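Local coordinates for cyclic nucleotide-binding domain (CNMP-BD) protein (Geobacter metallireducens, PDB 3MDP) that probably binds a cyclic nucleotide in a double-stranded beta-helix domain and may act as a DNA-binding transcription factor, at residues L27-K32 / V108-A113; D48-L53 / V86-K91. All coordinates share one frame; numbering follows the deposited sequence.

Interaction 1. Residues L27-K32 / V108-A113; sequences LISEEK and VDINGA. With EDO (1,2-ethanediol), chain C.
S29 and I110 face each other as a non-hydrogen-bonded pair where strand 29-34 runs antiparallel to strand 105-111, at the edge of one sheet of the double-stranded beta-helix. The axes of the short segments 29-32 and 108-111 come to 4.5 Å and run at 148° to one another. One step along, E30 and D109 form the hydrogen-bonded pair: D109 N donates to E30 O (2.8 Å), and E30 N donates to D109 O. N111 N extends the ladder to I28 O, just ahead of strand 29-34. N111 is also the N-cap of helix 112-121, its OD1 taking the backbone N of R114.

On the face carrying S29, V108 and I110, the serine sits against aliphatic carbon. Its OG lies 3.4 Å from I110 CG1, while its hydrogen bond goes to I25 O. S29 CB rests on V108 CG1. The side chains of I28 and I110 cross, with I28 CD1 3.8 Å from I110 CG2.

E30 and D109 point to the other face, where K32 joins them in a salt-bridge network. D109 CG is anti to its backbone N (chi1 -179°), which sets CG on the K32 side. In the lysine conformer described, NZ forms a salt bridge with D109 OD2 at 2.6 Å, from above the carboxylate plane and 37° out of it, and a second with E30 OE1, again from above. The ammonium would probably offset two like charges here. D109 OD1 takes a hydrogen bond from N49 on the next strand, so the two oxygens serve different neighbours. An alanine at D109 would probably leave K32 with E30 as its remaining salt-bridge partner here, and N49 ND2 without its acceptor. An ethanediol, probably from the crystallisation liquor, lies against this face, its C1 3.4 Å from D109 OD1.

Interaction 2. Residues D48-L53 / V86-K91; sequences DNLMLL and VSSLIK
The turn that L50 packs against, residues 86-88 in 3-10 conformation just after strand 83-84, probably corresponds to the phosphate-binding cassette of cyclic nucleotide-binding domains. In this model V86 N and S87 OG hydrogen-bond a succinate, probably from the crystallisation liquor, consistent with an anion-binding role for the turn. A backbone hydrogen bond from L89 N to V86 O (2.9 Å) closes it.

L50, from strand 49-55, makes the largest share of the contact, with S88 next. Its CG is anti to the backbone N (chi1 178°), and the two methyls beyond it reach different parts of the turn. CD1 comes up to V86 CA at 3.9 Å, touching main chain while V86 CB points away. CD2 meets L89 CD1 more loosely, at 4.3 Å.

S88 points its CB toward the strand. Its OG sits between the backbone N and the carbonyl carbon (chi1 49°), against CB and CD1 of L50. The 3.4 Å from S88 OG to L50 CD1 holds for one of two deposited serine conformers, so the closeness is uncertain. The polar need of this buried hydroxyl is met just before the turn, by a hydrogen bond with G85 O, so it can lie against leucine carbon. Beside it, N49 O is taken up by Y95 OH.

Behind the turn, L89 continues onto L129 and V133 of helix 123-139, V86 touches V137 of the same helix, and L138 of the second subunit packs on V86 and S87. L50 itself belongs to strand 49-55, which lies between strands 105-111 and 83-84.

In the fold
Strand 105-111 joins the two contacts: it pairs with 29-34 along one edge and with 49-55 along the other. The centres of interactions 1 and 2 are 10 Å apart, and they touch directly: the N49 to D109 hydrogen bond links them, and I110 N lies 2.8 Å from L50 O, a probable backbone hydrogen bond. Along the chain, interaction 2 is nested within the loop that interaction 1 closes. Only interaction 2 reaches the succinate pocket, where the V86 side chain is about 4 Å from the ligand; the side chain of D109 is about 9 Å from G85. Helix 112-121, which N111 caps, provides R116 to D48 and to S88 O.

Interaction 1. Residues L27-K32 / V108-A113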
# COMPACT_ATOMS: atom_id res chain seq x y z
N LEU A 27 -8.22 5.32 -21.75
CA LEU A 27 -8.83 4.45 -22.71
C LEU A 27 -9.59 3.30 -22.03
O LEU A 27 -10.61 2.85 -22.55
CB LEU A 27 -7.74 3.89 -23.63
CG LEU A 27 -8.11 3.37 -24.99
CD1 LEU A 27 -8.90 4.41 -25.82
CD2 LEU A 27 -6.80 2.95 -25.70
N ILE A 28 -9.09 2.85 -20.88
CA ILE A 28 -9.72 1.75 -20.13
C ILE A 28 -10.54 2.25 -18.92
O ILE A 28 -10.80 1.52 -17.96
CB ILE A 28 -8.65 0.68 -19.69
CG1 ILE A 28 -7.57 1.34 -18.78
CG2 ILE A 28 -8.10 -0.01 -20.92
CD1 ILE A 28 -6.93 0.40 -17.82
N SER A 29 -10.96 3.50 -18.97
CA SER A 29 -11.68 4.11 -17.85
C SER A 29 -13.00 4.65 -18.34
O SER A 29 -13.14 5.04 -19.50
CB SER A 29 -10.88 5.25 -17.22
OG SER A 29 -9.65 4.82 -16.69
N GLU A 30 -13.95 4.75 -17.43
CA GLU A 30 -15.24 5.29 -17.77
C GLU A 30 -15.80 5.99 -16.54
O GLU A 30 -15.59 5.53 -15.42
CB GLU A 30 -16.10 4.12 -18.21
CG GLU A 30 -17.55 4.32 -18.18
CD GLU A 30 -18.27 3.11 -18.77
OE1 GLU A 30 -17.81 1.96 -18.53
OE2 GLU A 30 -19.27 3.31 -19.46
N GLU A 31 -16.45 7.13 -16.74
CA GLU A 31 -17.07 7.85 -15.66
C GLU A 31 -18.35 7.09 -15.35
O GLU A 31 -19.05 6.65 -16.27
CB GLU A 31 -17.32 9.31 -16.05
CG GLU A 31 -17.69 10.17 -14.84
CD GLU A 31 -17.55 11.68 -15.07
OE1 GLU A 31 -16.67 12.13 -15.86
OE2 GLU A 31 -18.32 12.41 -14.40
N LYS A 32 -18.60 6.84 -14.06
CA LYS A 32 -19.80 6.12 -13.62
C LYS A 32 -20.43 6.86 -12.44
O LYS A 32 -19.73 7.55 -11.70
CB LYS A 32 -19.45 4.69 -13.20
CG LYS A 32 -19.14 3.74 -14.35
CD LYS A 32 -19.35 2.30 -13.93
CE LYS A 32 -19.31 1.36 -15.14
NZ LYS A 32 -17.97 1.26 -15.73
N VAL A 108 -14.37 7.73 -11.51
CA VAL A 108 -13.68 7.15 -12.61
C VAL A 108 -13.51 5.66 -12.31
O VAL A 108 -12.88 5.28 -11.30
CB VAL A 108 -12.28 7.75 -12.84
CG1 VAL A 108 -11.71 7.12 -14.11
CG2 VAL A 108 -12.39 9.29 -13.01
N ASP A 109 -14.09 4.84 -13.17
CA ASP A 109 -14.04 3.37 -13.07
C ASP A 109 -13.01 2.84 -14.08
O ASP A 109 -13.16 2.97 -15.29
CB ASP A 109 -15.45 2.82 -13.35
CG ASP A 109 -15.55 1.29 -13.25
OD1 ASP A 109 -14.58 0.63 -12.87
OD2 ASP A 109 -16.64 0.76 -13.60
N ILE A 110 -11.94 2.27 -13.55
CA ILE A 110 -10.81 1.79 -14.32
C ILE A 110 -10.83 0.27 -14.36
O ILE A 110 -11.05 -0.39 -13.34
CB ILE A 110 -9.48 2.31 -13.74
CG1 ILE A 110 -9.59 3.81 -13.45
CG2 ILE A 110 -8.32 1.97 -14.70
CD1 ILE A 110 -8.46 4.39 -12.64
N ASN A 111 -10.61 -0.28 -15.55
CA ASN A 111 -10.62 -1.73 -15.77
C ASN A 111 -9.40 -2.36 -15.11
O ASN A 111 -8.26 -2.17 -15.56
CB ASN A 111 -10.65 -2.02 -17.29
CG ASN A 111 -10.82 -3.51 -17.60
OD1 ASN A 111 -10.18 -4.35 -16.99
ND2 ASN A 111 -11.68 -3.83 -18.55
N GLY A 112 -9.63 -3.06 -14.01
CA GLY A 112 -8.54 -3.63 -13.23
C GLY A 112 -7.82 -4.77 -13.96
O GLY A 112 -6.61 -4.89 -13.85
N ALA A 113 -8.55 -5.59 -14.71
CA ALA A 113 -7.92 -6.66 -15.49
C ALA A 113 -6.92 -6.08 -16.47
O ALA A 113 -5.80 -6.58 -16.60
CB ALA A 113 -8.97 -7.52 -16.22
C1 EDO C . -14.40 -0.67 -16.00
O1 EDO C . -14.19 -1.85 -16.80
C2 EDO C . -14.81 0.50 -16.88
O2 EDO C . -13.62 1.08 -17.40

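Interaction 2. Residues D48-L53 / V86-K91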
# COMPACT_ATOMS: atom_id res chain seq x y z
N ASP A 48 -12.10 -6.38 -10.19
CA ASP A 48 -11.93 -6.04 -11.58
C ASP A 48 -12.10 -4.54 -11.88
O ASP A 48 -12.03 -4.15 -13.05
CB ASP A 48 -12.90 -6.88 -12.43
CG ASP A 48 -12.39 -8.31 -12.67
OD1 ASP A 48 -11.16 -8.53 -12.61
OD2 ASP A 48 -13.22 -9.18 -12.92
N ASN A 49 -12.28 -3.72 -10.84
CA ASN A 49 -12.51 -2.27 -10.99
C ASN A 49 -11.76 -1.47 -9.92
O ASN A 49 -11.94 -1.71 -8.72
CB ASN A 49 -13.99 -1.96 -10.89
CG ASN A 49 -14.82 -2.67 -11.95
OD1 ASN A 49 -15.18 -3.83 -11.78
ND2 ASN A 49 -15.08 -1.99 -13.06
N LEU A 50 -10.89 -0.56 -10.38
CA LEU A 50 -10.22 0.39 -9.51
C LEU A 50 -10.98 1.71 -9.72
O LEU A 50 -11.31 2.08 -10.85
CB LEU A 50 -8.75 0.51 -9.90
CG LEU A 50 -7.95 1.52 -9.08
CD1 LEU A 50 -7.79 1.01 -7.66
CD2 LEU A 50 -6.61 1.81 -9.73
N MSE A 51 -11.34 2.37 -8.63
CA MSE A 51 -12.13 3.59 -8.74
C MSE A 51 -11.45 4.80 -8.11
O MSE A 51 -10.70 4.66 -7.14
CB MSE A 51 -13.52 3.39 -8.14
CG MSE A 51 -14.36 2.55 -9.05
SE MSE A 51 -15.94 1.96 -8.15
CE MSE A 51 -16.75 0.87 -9.58
N LEU A 52 -11.65 5.95 -8.73
CA LEU A 52 -11.24 7.26 -8.20
C LEU A 52 -12.56 7.98 -7.89
O LEU A 52 -13.43 8.08 -8.75
CB LEU A 52 -10.44 8.08 -9.22
CG LEU A 52 -10.26 9.57 -8.87
CD1 LEU A 52 -9.23 9.72 -7.76
CD2 LEU A 52 -9.86 10.36 -10.14
N LEU A 53 -12.74 8.40 -6.65
CA LEU A 53 -13.94 9.11 -6.25
C LEU A 53 -13.87 10.56 -6.69
O LEU A 53 -12.98 11.29 -6.30
CB LEU A 53 -14.14 8.99 -4.74
CG LEU A 53 -15.45 9.53 -4.17
CD1 LEU A 53 -16.69 8.89 -4.83
CD2 LEU A 53 -15.43 9.37 -2.66
N VAL A 86 -8.62 -0.91 -4.29
CA VAL A 86 -7.17 -1.04 -4.46
C VAL A 86 -6.70 -2.49 -4.68
O VAL A 86 -5.66 -2.73 -5.30
CB VAL A 86 -6.36 -0.41 -3.28
CG1 VAL A 86 -6.56 1.09 -3.25
CG2 VAL A 86 -6.73 -1.06 -1.91
N SER A 87 -7.46 -3.46 -4.20
CA SER A 87 -7.11 -4.88 -4.46
C SER A 87 -7.15 -5.28 -5.95
O SER A 87 -6.67 -6.35 -6.31
CB SER A 87 -7.97 -5.83 -3.62
OG SER A 87 -7.61 -5.75 -2.26
N SER A 88 -7.69 -4.41 -6.81
CA SER A 88 -7.51 -4.61 -8.26
C SER A 88 -6.02 -4.67 -8.66
O SER A 88 -5.68 -5.24 -9.71
CB SER A 88 -8.26 -3.54 -9.06
OG SER A 88 -8.00 -2.24 -8.60
N LEU A 89 -5.14 -4.13 -7.82
CA LEU A 89 -3.70 -4.19 -8.06
C LEU A 89 -2.91 -4.90 -6.93
O LEU A 89 -1.67 -4.90 -6.97
CB LEU A 89 -3.13 -2.79 -8.25
CG LEU A 89 -3.53 -2.03 -9.53
CD1 LEU A 89 -3.00 -0.59 -9.50
CD2 LEU A 89 -3.02 -2.78 -10.72
N ILE A 90 -3.59 -5.48 -5.95
CA ILE A 90 -2.92 -6.16 -4.84
C ILE A 90 -3.35 -7.63 -4.79
O ILE A 90 -4.49 -7.95 -4.47
CB ILE A 90 -3.20 -5.49 -3.45
CG1 ILE A 90 -2.91 -3.97 -3.48
CG2 ILE A 90 -2.34 -6.18 -2.36
CD1 ILE A 90 -3.45 -3.21 -2.28
N LYS A 91 -2.43 -8.53 -5.11
CA LYS A 91 -2.67 -9.96 -4.92
C LYS A 91 -3.29 -10.26 -3.57
O LYS A 91 -2.86 -9.70 -2.56
CB LYS A 91 -1.38 -10.74 -5.01
CG LYS A 91 -0.84 -10.84 -6.37
CD LYS A 91 0.34 -11.78 -6.42
CE LYS A 91 0.90 -11.87 -7.83
NZ LYS A 91 1.90 -12.97 -7.95